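Local coordinates for putative PLP-dependent aminotransferase (Bacillus cereus ATCC 10987, PDB 3JU7), which probably acts as a pyridoxal phosphate-dependent aminotransferase of the DegT/DnrJ/EryC1/StrS family, at residues K265-S270 with E359-I364; I5-A10 with Q288-I293; Q71-K76 with E150-G155; L64-A69 with V159-P164. All blocks are in the same frame, centred on the assembly; numbering follows the deposited sequence.

Contact 1 of 4, residues K265-S270 with E359-I364; sequences KQLLQS and EIVEQI
L267 reaches from helix 250-270 to helix 358-368 and meets V361 and E362 there. One methyl, CD1, makes all the close approaches. Its CG stands beside the backbone N and opposite the carbonyl carbon (chi1 -75°), and the branch is carried out toward the second helix. The L267 and V361 side chains lie at a slant to each other, neither end to end nor alongside. L267 CD1 sits 3.5 Å from V361 CG1, closer than carbons usually pack. V361 CB is the next atom inward, 3.7 Å from L267 CD1. The other V361 methyl, CG2, is turned away from this leucine, and the valine also packs on I260 and Y264 of helix 250-270.

This is plain helix-to-helix packing between the last turn of one helix and the first half of another. Both lie in the C-terminal part of a DegT/DnrJ/EryC1/StrS family chain, probably an aminotransferase. The backbones come near at one place, where L267 CA and E362 CA are 6.5 Å apart. L267 CD1 rests there against the helix backbone, 3.3 Å from E362 N. E362 CB flanks the same methyl, with L267 CD1 to E362 CB at 3.9 Å. Beyond CB the glutamate chain runs extended, and its carboxylate takes no part in the touch. No hydrogen bond links the two segments. V365, one turn on from V361, touches both L267 and L268.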
# COMPACT_ATOMS: atom_id res chain seq x y z
N LYS A 265 10.92 18.64 -29.46
CA LYS A 265 10.40 19.95 -29.81
C LYS A 265 11.04 20.45 -31.09
O LYS A 265 10.35 20.96 -31.99
CB LYS A 265 10.62 20.94 -28.66
CG LYS A 265 9.74 20.63 -27.47
CD LYS A 265 10.01 21.43 -26.19
CE LYS A 265 9.62 20.60 -24.96
NZ LYS A 265 9.41 21.39 -23.72
N GLN A 266 12.34 20.28 -31.19
CA GLN A 266 13.07 20.72 -32.38
C GLN A 266 12.65 19.95 -33.62
O GLN A 266 12.46 20.54 -34.68
CB GLN A 266 14.57 20.54 -32.19
CG GLN A 266 15.20 21.47 -31.17
CD GLN A 266 16.65 21.10 -30.85
OE1 GLN A 266 17.00 19.92 -30.71
NE2 GLN A 266 17.50 22.12 -30.71
N LEU A 267 12.52 18.63 -33.48
CA LEU A 267 12.17 17.78 -34.61
C LEU A 267 10.74 18.00 -35.05
O LEU A 267 10.46 17.92 -36.24
CB LEU A 267 12.39 16.29 -34.31
CG LEU A 267 13.86 15.84 -34.30
CD1 LEU A 267 14.04 14.43 -33.65
CD2 LEU A 267 14.44 15.89 -35.73
N LEU A 268 9.84 18.24 -34.09
CA LEU A 268 8.42 18.50 -34.43
C LEU A 268 8.25 19.81 -35.21
O LEU A 268 7.44 19.90 -36.16
CB LEU A 268 7.55 18.58 -33.17
CG LEU A 268 7.21 17.30 -32.41
CD1 LEU A 268 6.52 17.70 -31.14
CD2 LEU A 268 6.33 16.38 -33.24
N GLN A 269 8.97 20.83 -34.76
CA GLN A 269 8.96 22.11 -35.45
C GLN A 269 9.66 21.97 -36.80
O GLN A 269 9.07 22.28 -37.82
CB GLN A 269 9.64 23.20 -34.61
CG GLN A 269 9.87 24.48 -35.40
CD GLN A 269 10.23 25.67 -34.53
OE1 GLN A 269 9.91 25.71 -33.34
NE2 GLN A 269 10.87 26.66 -35.14
N SER A 270 10.89 21.46 -36.81
CA SER A 270 11.63 21.27 -38.07
C SER A 270 10.86 20.43 -39.09
O SER A 270 10.91 20.72 -40.27
CB SER A 270 13.01 20.66 -37.84
OG SER A 270 12.94 19.24 -37.80
N GLU A 359 18.07 9.82 -32.95
CA GLU A 359 17.59 9.13 -34.14
C GLU A 359 16.28 8.39 -33.85
O GLU A 359 15.45 8.25 -34.75
CB GLU A 359 18.65 8.20 -34.79
CG GLU A 359 19.38 7.21 -33.85
CD GLU A 359 20.65 7.78 -33.16
OE1 GLU A 359 21.02 8.95 -33.44
OE2 GLU A 359 21.27 7.05 -32.34
N ILE A 360 16.06 7.97 -32.61
CA ILE A 360 14.77 7.35 -32.26
C ILE A 360 13.65 8.38 -32.26
O ILE A 360 12.60 8.13 -32.85
CB ILE A 360 14.84 6.55 -30.97
CG1 ILE A 360 15.71 5.31 -31.19
CG2 ILE A 360 13.44 6.10 -30.53
CD1 ILE A 360 16.09 4.61 -29.91
N VAL A 361 13.87 9.56 -31.66
CA VAL A 361 12.86 10.63 -31.72
C VAL A 361 12.50 10.96 -33.19
O VAL A 361 11.32 10.99 -33.57
CB VAL A 361 13.32 11.93 -31.00
CG1 VAL A 361 12.24 12.98 -31.04
CG2 VAL A 361 13.72 11.65 -29.56
N GLU A 362 13.53 11.15 -34.01
CA GLU A 362 13.37 11.40 -35.45
C GLU A 362 12.50 10.34 -36.15
O GLU A 362 11.56 10.70 -36.85
CB GLU A 362 14.73 11.56 -36.13
CG GLU A 362 14.66 11.85 -37.65
CD GLU A 362 15.99 12.28 -38.27
OE1 GLU A 362 17.09 11.97 -37.75
OE2 GLU A 362 15.94 12.94 -39.32
N GLN A 363 12.82 9.06 -35.98
CA GLN A 363 11.93 8.00 -36.47
C GLN A 363 10.51 8.37 -36.15
O GLN A 363 9.65 8.39 -37.02
CB GLN A 363 12.17 6.65 -35.77
CG GLN A 363 13.35 5.78 -36.22
CD GLN A 363 13.26 4.33 -35.66
OE1 GLN A 363 12.19 3.71 -35.67
NE2 GLN A 363 14.39 3.80 -35.19
N ILE A 364 10.26 8.65 -34.87
CA ILE A 364 8.92 8.82 -34.35
C ILE A 364 8.26 10.03 -34.98
O ILE A 364 7.19 9.94 -35.56
CB ILE A 364 8.92 8.92 -32.80
CG1 ILE A 364 9.31 7.56 -32.18
CG2 ILE A 364 7.57 9.37 -32.25
CD1 ILE A 364 9.62 7.62 -30.66

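Contact 2 of 4, residues I5-A10 with Q288-I293; sequences IPFLRA and QQFMPI
F7, whose ring meets that of F290, is held at its backbone: F7 N makes a hydrogen bond to E314 OE1. Just before it, P6 O is bonded to W353 NE1. These two bonds fix the N-terminal loop against the small C-terminal part of the fold. Segment 288-293 lies on strand 291-294, which pairs antiparallel with strand 347-350. The contact therefore ties the N-terminal loop to this two-stranded sheet, 283 residues on from F7 to F290.

Between the segments the contact is purely apolar and buried. The two rings are inclined at 43°, with centroids 5.6 Å apart, too oblique for a stack or an edge-to-face pair. F7 holds CG opposite its backbone N (chi1 176°), and this carries the far end of its ring to F290. F290 has CG between its own backbone N and carbonyl carbon (chi1 46°). That less common rotamer swings the ring so that CG and CD2, as well as CB, lie against F7 CZ. S349 of strand 347-350 touches both side chains. Y318 also meets the F290 ring.

The same loop runs on to the dimer interface, where A10 O is hydrogen-bonded to H29 ND1 of the second subunit. The touching atoms are few. F7 CE1 is 3.9 Å from F290 CB, F7 CZ is 3.7 Å from F290 CB, and F7 CZ is also 3.7 Å from F290 CD2.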
# COMPACT_ATOMS: atom_id res chain seq x y z
N ILE A 5 9.93 0.09 -30.82
CA ILE A 5 10.11 1.16 -29.86
C ILE A 5 8.94 1.00 -28.89
O ILE A 5 7.79 1.21 -29.26
CB ILE A 5 10.15 2.54 -30.53
CG1 ILE A 5 11.40 2.67 -31.40
CG2 ILE A 5 10.13 3.63 -29.47
CD1 ILE A 5 11.31 3.79 -32.49
N PRO A 6 9.21 0.54 -27.67
CA PRO A 6 8.14 0.32 -26.70
C PRO A 6 7.74 1.61 -26.00
O PRO A 6 8.53 2.56 -25.99
CB PRO A 6 8.79 -0.59 -25.69
CG PRO A 6 10.23 -0.14 -25.72
CD PRO A 6 10.51 0.14 -27.15
N PHE A 7 6.55 1.64 -25.40
CA PHE A 7 6.04 2.89 -24.80
C PHE A 7 6.83 3.24 -23.55
O PHE A 7 7.23 4.39 -23.39
CB PHE A 7 4.54 2.87 -24.49
CG PHE A 7 4.05 4.12 -23.81
CD1 PHE A 7 3.89 5.30 -24.51
CD2 PHE A 7 3.78 4.13 -22.43
CE1 PHE A 7 3.47 6.46 -23.88
CE2 PHE A 7 3.38 5.27 -21.80
CZ PHE A 7 3.21 6.45 -22.54
N LEU A 8 7.03 2.27 -22.68
CA LEU A 8 7.78 2.52 -21.48
C LEU A 8 9.01 1.62 -21.40
O LEU A 8 8.99 0.47 -21.83
CB LEU A 8 6.90 2.40 -20.23
CG LEU A 8 6.16 1.11 -19.87
CD1 LEU A 8 5.34 1.41 -18.62
CD2 LEU A 8 5.23 0.60 -20.96
N ARG A 9 10.09 2.20 -20.92
CA ARG A 9 11.29 1.47 -20.67
C ARG A 9 11.93 2.11 -19.45
O ARG A 9 12.78 2.99 -19.56
CB ARG A 9 12.23 1.52 -21.87
CG ARG A 9 13.49 0.66 -21.65
CD ARG A 9 14.50 0.80 -22.75
NE ARG A 9 15.50 -0.26 -22.65
CZ ARG A 9 16.52 -0.27 -21.80
NH1 ARG A 9 16.70 0.72 -20.94
NH2 ARG A 9 17.36 -1.30 -21.79
N ALA A 10 11.47 1.66 -18.29
CA ALA A 10 11.98 2.14 -17.04
C ALA A 10 13.44 1.75 -16.89
O ALA A 10 13.87 0.68 -17.34
CB ALA A 10 11.15 1.57 -15.91
N GLN A 288 8.98 15.27 -18.03
CA GLN A 288 8.23 14.37 -18.91
C GLN A 288 8.45 12.85 -18.76
O GLN A 288 9.54 12.30 -18.91
CB GLN A 288 8.44 14.81 -20.34
CG GLN A 288 8.06 16.27 -20.54
CD GLN A 288 7.69 16.52 -21.95
OE1 GLN A 288 8.43 16.17 -22.85
NE2 GLN A 288 6.52 17.08 -22.16
N GLN A 289 7.34 12.20 -18.47
CA GLN A 289 7.21 10.75 -18.36
C GLN A 289 7.11 10.16 -19.77
O GLN A 289 7.52 9.05 -20.02
CB GLN A 289 5.91 10.48 -17.60
CG GLN A 289 5.62 9.09 -17.26
CD GLN A 289 4.36 8.99 -16.43
OE1 GLN A 289 3.96 7.89 -16.06
NE2 GLN A 289 3.71 10.13 -16.17
N PHE A 290 6.46 10.91 -20.65
CA PHE A 290 6.26 10.60 -22.06
C PHE A 290 6.01 11.97 -22.72
O PHE A 290 6.06 12.99 -22.02
CB PHE A 290 5.08 9.64 -22.29
CG PHE A 290 3.83 9.99 -21.52
CD1 PHE A 290 2.93 10.94 -22.02
CD2 PHE A 290 3.53 9.36 -20.31
CE1 PHE A 290 1.74 11.26 -21.31
CE2 PHE A 290 2.35 9.64 -19.59
CZ PHE A 290 1.44 10.59 -20.09
N MSE A 291 5.80 12.01 -24.04
CA MSE A 291 5.64 13.27 -24.74
C MSE A 291 4.16 13.40 -25.12
O MSE A 291 3.68 12.73 -26.04
CB MSE A 291 6.57 13.33 -25.97
CG MSE A 291 6.32 14.51 -26.91
SE MSE A 291 6.33 16.23 -26.06
CE MSE A 291 8.15 16.20 -25.52
N PRO A 292 3.42 14.22 -24.38
CA PRO A 292 2.02 14.42 -24.72
C PRO A 292 1.86 15.43 -25.84
O PRO A 292 2.59 16.43 -25.88
CB PRO A 292 1.39 14.94 -23.41
CG PRO A 292 2.48 14.99 -22.41
CD PRO A 292 3.78 14.96 -23.17
N ILE A 293 0.92 15.18 -26.75
CA ILE A 293 0.70 16.08 -27.87
C ILE A 293 -0.71 15.92 -28.40
O ILE A 293 -1.29 14.82 -28.36
CB ILE A 293 1.75 15.86 -29.00
CG1 ILE A 293 1.77 17.07 -29.95
CG2 ILE A 293 1.48 14.56 -29.76
CD1 ILE A 293 2.93 17.06 -30.90

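Contact 3 of 4, residues Q71-K76 with E150-G155; sequences QLKKRK and ELEKKG
K73 and E152 join the C-terminal ends of two helices, 62-73 and 146-153, by a salt bridge at the protein surface. Helix 146-153 is closed by a Schellman motif. G155, with positive phi (81°), is its C-prime residue; G155 N returns to E152 O at 2.8 Å, and V156 N to L151 O.

The tight part is the ion pair. K73 NZ donates to E152 OE2 at 2.8 Å, on the syn side of the oxygen and 22° out of the carboxylate plane. E152 OE1 is left further off, 3.5 Å from K73 NZ. The side chains cross at about a right angle. The lysine is bent at chi3 and chi4, and its CE also comes close to the acid. E152 OE2 has a second donor, V158 N. Two bonds therefore grip this oxygen, and the amide probably helps to keep the carboxylate turned toward the lysine.

The other part is looser and more open to solvent. R75 passes the exposed G155, but no hydrogen bond forms between them. The guanidinium is bonded outside the two segments, R75 NH2 to V130 O. The R75 backbone is bonded to A131 of strand 130-133. What remains toward the glycine is simple approach: R75 NH1 and R75 CD each lie 3.5 Å from G155 O.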
# COMPACT_ATOMS: atom_id res chain seq x y z
N GLN A 71 -8.67 11.34 3.12
CA GLN A 71 -9.27 10.90 4.38
C GLN A 71 -8.96 11.90 5.51
O GLN A 71 -9.86 12.29 6.20
CB GLN A 71 -8.78 9.49 4.77
CG GLN A 71 -9.36 8.98 6.08
CD GLN A 71 -10.89 8.89 6.06
OE1 GLN A 71 -11.49 8.57 5.05
NE2 GLN A 71 -11.51 9.18 7.20
N LEU A 72 -7.71 12.33 5.68
CA LEU A 72 -7.38 13.34 6.71
C LEU A 72 -8.06 14.69 6.49
O LEU A 72 -8.57 15.31 7.41
CB LEU A 72 -5.86 13.58 6.78
CG LEU A 72 -5.39 14.68 7.72
CD1 LEU A 72 -5.70 14.28 9.15
CD2 LEU A 72 -3.91 14.98 7.51
N LYS A 73 -8.04 15.16 5.25
CA LYS A 73 -8.35 16.54 4.95
C LYS A 73 -9.81 16.77 4.54
O LYS A 73 -10.27 17.88 4.56
CB LYS A 73 -7.41 17.02 3.85
CG LYS A 73 -6.00 17.29 4.38
CD LYS A 73 -5.08 17.95 3.41
CE LYS A 73 -5.55 19.33 2.92
NZ LYS A 73 -5.23 20.47 3.80
N LYS A 74 -10.53 15.73 4.16
CA LYS A 74 -11.89 15.96 3.70
C LYS A 74 -12.80 16.60 4.78
O LYS A 74 -12.73 16.28 5.95
CB LYS A 74 -12.52 14.67 3.17
CG LYS A 74 -12.69 13.61 4.23
CD LYS A 74 -13.22 12.25 3.74
CE LYS A 74 -13.62 11.41 4.94
NZ LYS A 74 -14.34 10.23 4.54
N ARG A 75 -13.69 17.47 4.34
CA ARG A 75 -14.68 18.03 5.25
C ARG A 75 -15.68 16.94 5.55
O ARG A 75 -16.21 16.28 4.65
CB ARG A 75 -15.34 19.26 4.66
CG ARG A 75 -14.31 20.29 4.27
CD ARG A 75 -14.88 21.62 4.07
NE ARG A 75 -15.95 21.60 3.10
CZ ARG A 75 -16.55 22.70 2.65
NH1 ARG A 75 -16.18 23.90 3.10
NH2 ARG A 75 -17.52 22.61 1.74
N LYS A 76 -15.93 16.77 6.84
CA LYS A 76 -16.63 15.59 7.33
C LYS A 76 -18.10 15.54 6.89
O LYS A 76 -18.68 14.49 6.83
CB LYS A 76 -16.46 15.46 8.86
CG LYS A 76 -15.04 14.95 9.29
N GLU A 150 -5.84 29.71 -2.13
CA GLU A 150 -6.91 30.60 -1.75
C GLU A 150 -8.08 29.81 -1.18
O GLU A 150 -8.69 30.22 -0.17
CB GLU A 150 -7.38 31.48 -2.92
CG GLU A 150 -8.09 32.72 -2.48
CD GLU A 150 -7.20 33.61 -1.59
OE1 GLU A 150 -6.02 33.85 -1.97
OE2 GLU A 150 -7.67 34.04 -0.51
N LEU A 151 -8.38 28.68 -1.84
CA LEU A 151 -9.42 27.75 -1.40
C LEU A 151 -9.12 27.25 -0.01
O LEU A 151 -10.00 27.19 0.86
CB LEU A 151 -9.60 26.57 -2.36
CG LEU A 151 -10.37 26.78 -3.67
CD1 LEU A 151 -10.42 25.48 -4.50
CD2 LEU A 151 -11.80 27.35 -3.39
N GLU A 152 -7.86 26.89 0.23
CA GLU A 152 -7.47 26.42 1.56
C GLU A 152 -7.75 27.52 2.58
O GLU A 152 -8.38 27.29 3.59
CB GLU A 152 -6.00 26.01 1.60
CG GLU A 152 -5.72 24.57 1.12
CD GLU A 152 -5.85 23.54 2.22
OE1 GLU A 152 -5.69 23.92 3.40
OE2 GLU A 152 -6.10 22.35 1.92
N LYS A 153 -7.33 28.75 2.29
CA LYS A 153 -7.55 29.83 3.22
C LYS A 153 -9.04 30.03 3.50
O LYS A 153 -9.37 30.43 4.59
CB LYS A 153 -6.89 31.11 2.74
CG LYS A 153 -5.35 31.05 2.82
CD LYS A 153 -4.67 32.40 2.54
CE LYS A 153 -5.13 33.04 1.23
NZ LYS A 153 -4.26 34.19 0.79
N LYS A 154 -9.92 29.75 2.53
CA LYS A 154 -11.39 29.83 2.71
C LYS A 154 -12.01 28.59 3.39
O LYS A 154 -13.24 28.46 3.43
CB LYS A 154 -12.10 29.99 1.34
CG LYS A 154 -12.09 31.42 0.72
CD LYS A 154 -12.96 31.56 -0.56
N GLY A 155 -11.19 27.65 3.87
CA GLY A 155 -11.71 26.42 4.45
C GLY A 155 -12.12 25.32 3.48
O GLY A 155 -12.76 24.34 3.89

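Contact 4 of 4, residues L64-A69 with V159-P164; sequences LGLMAA and VVDAAP
The carboxylate of D161 has the L66 methyl CD1 above its plane, displaced toward OD2. The distance from L66 CD1 to D161 OD2 is 3.5 Å. Both oxygens have polar partners. D161 OD1 accepts from A163 N at 2.9 Å, nearly in line with the C-O bond and with an N-H...O angle of 155°. This is an Asx turn, and it helps to fix the rotation of the group. D161 OD2 is bonded to T91 OG1 and to the cofactor-modified lysine at position 191.

Beside the acid, toward V159, the packing is apolar. L66 CD2 lies 4.0 Å from V159 CG1, and the two side chains meet at a slant. V159 also straddles the small A69: its CG2 is 3.8 Å from A69 CB, and its CG1 3.9 Å from A69 CB. The axis of segment 64-69, part of helix 62-73, comes within 9.5 Å of the axis of strand 159-161, nearly antiparallel at 166°. I184 of the adjoining strand 182-186 touches both L66 and V159.

The bond at position 191 goes from D161 OD2 to atom N1, the pyridine nitrogen. An aspartate bonded to this nitrogen is the hallmark of the cofactor site in fold type I aminotransferases.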
# COMPACT_ATOMS: atom_id res chain seq x y z
N LEU A 64 -2.09 5.27 -2.35
CA LEU A 64 -2.32 5.23 -0.89
C LEU A 64 -2.07 6.60 -0.23
O LEU A 64 -2.72 6.98 0.73
CB LEU A 64 -1.40 4.22 -0.24
CG LEU A 64 -1.61 2.78 -0.72
CD1 LEU A 64 -0.40 1.97 -0.25
CD2 LEU A 64 -2.96 2.20 -0.23
N GLY A 65 -1.13 7.35 -0.77
CA GLY A 65 -0.92 8.70 -0.28
C GLY A 65 -2.15 9.56 -0.56
O GLY A 65 -2.59 10.36 0.28
N LEU A 66 -2.72 9.41 -1.76
CA LEU A 66 -3.92 10.16 -2.10
C LEU A 66 -4.98 9.82 -1.07
O LEU A 66 -5.62 10.75 -0.49
CB LEU A 66 -4.40 9.89 -3.55
CG LEU A 66 -3.72 10.76 -4.61
CD1 LEU A 66 -3.89 10.18 -6.01
CD2 LEU A 66 -4.27 12.18 -4.55
N MSE A 67 -5.16 8.52 -0.84
CA MSE A 67 -6.19 8.02 0.09
C MSE A 67 -6.02 8.58 1.50
O MSE A 67 -6.98 9.07 2.10
CB MSE A 67 -6.21 6.48 0.09
CG MSE A 67 -6.81 5.89 -1.21
SE MSE A 67 -6.35 4.02 -1.41
CE MSE A 67 -7.35 3.40 -0.01
N ALA A 68 -4.79 8.55 2.00
CA ALA A 68 -4.48 9.04 3.33
C ALA A 68 -4.84 10.53 3.42
O ALA A 68 -5.57 10.97 4.34
CB ALA A 68 -3.01 8.88 3.61
N ALA A 69 -4.32 11.29 2.44
CA ALA A 69 -4.47 12.75 2.40
C ALA A 69 -5.95 13.18 2.32
O ALA A 69 -6.39 14.03 3.08
CB ALA A 69 -3.64 13.36 1.26
N VAL A 159 -6.05 18.70 -2.07
CA VAL A 159 -4.99 17.73 -2.13
C VAL A 159 -4.69 17.63 -3.61
O VAL A 159 -5.56 17.23 -4.44
CB VAL A 159 -5.40 16.35 -1.57
CG1 VAL A 159 -4.36 15.31 -1.99
CG2 VAL A 159 -5.58 16.37 -0.03
N VAL A 160 -3.45 17.98 -3.94
CA VAL A 160 -3.01 18.05 -5.34
C VAL A 160 -2.35 16.75 -5.75
O VAL A 160 -1.36 16.32 -5.12
CB VAL A 160 -2.00 19.19 -5.54
CG1 VAL A 160 -1.41 19.16 -6.96
CG2 VAL A 160 -2.66 20.54 -5.20
N ASP A 161 -2.94 16.08 -6.75
CA ASP A 161 -2.30 14.93 -7.42
C ASP A 161 -1.24 15.43 -8.41
O ASP A 161 -1.55 15.89 -9.50
CB ASP A 161 -3.35 14.07 -8.13
CG ASP A 161 -2.77 12.79 -8.74
OD1 ASP A 161 -1.55 12.72 -8.97
OD2 ASP A 161 -3.56 11.86 -9.02
N ALA A 162 0.01 15.33 -8.00
CA ALA A 162 1.16 15.68 -8.80
C ALA A 162 1.98 14.40 -8.98
O ALA A 162 3.21 14.45 -8.93
CB ALA A 162 1.98 16.79 -8.09
N ALA A 163 1.30 13.27 -9.14
CA ALA A 163 1.93 11.94 -9.19
C ALA A 163 3.17 11.90 -10.07
O ALA A 163 4.19 11.38 -9.65
CB ALA A 163 0.92 10.85 -9.63
N PRO A 164 3.11 12.48 -11.28
CA PRO A 164 4.30 12.39 -12.13
C PRO A 164 5.29 13.56 -12.08
O PRO A 164 6.18 13.64 -12.93
CB PRO A 164 3.71 12.24 -13.53
CG PRO A 164 2.37 12.82 -13.48
CD PRO A 164 1.91 12.89 -12.06

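Contacts 3 and 4 lie in the cofactor-binding part of the fold, with centres 14 Å apart. They share helix 62-73, and helix 146-153 of contact 3 leads on to strand 159-161 of contact 4. K73 CD touches V159 CG2 between them. Contacts 1 and 2 form a second group, also with centres 14 Å apart, where I5 packs on I360 and Q363. Their segments alternate along the chain. Contacts 1 and 3 are on opposite sides of the chain's centre, about 44 Å between centres. Along the chain contact 2 encloses contact 4, which encloses contact 3. Its Q289, in segment 288-293, packs on P164 of contact 4, joining the C-terminal part to the cofactor-binding core.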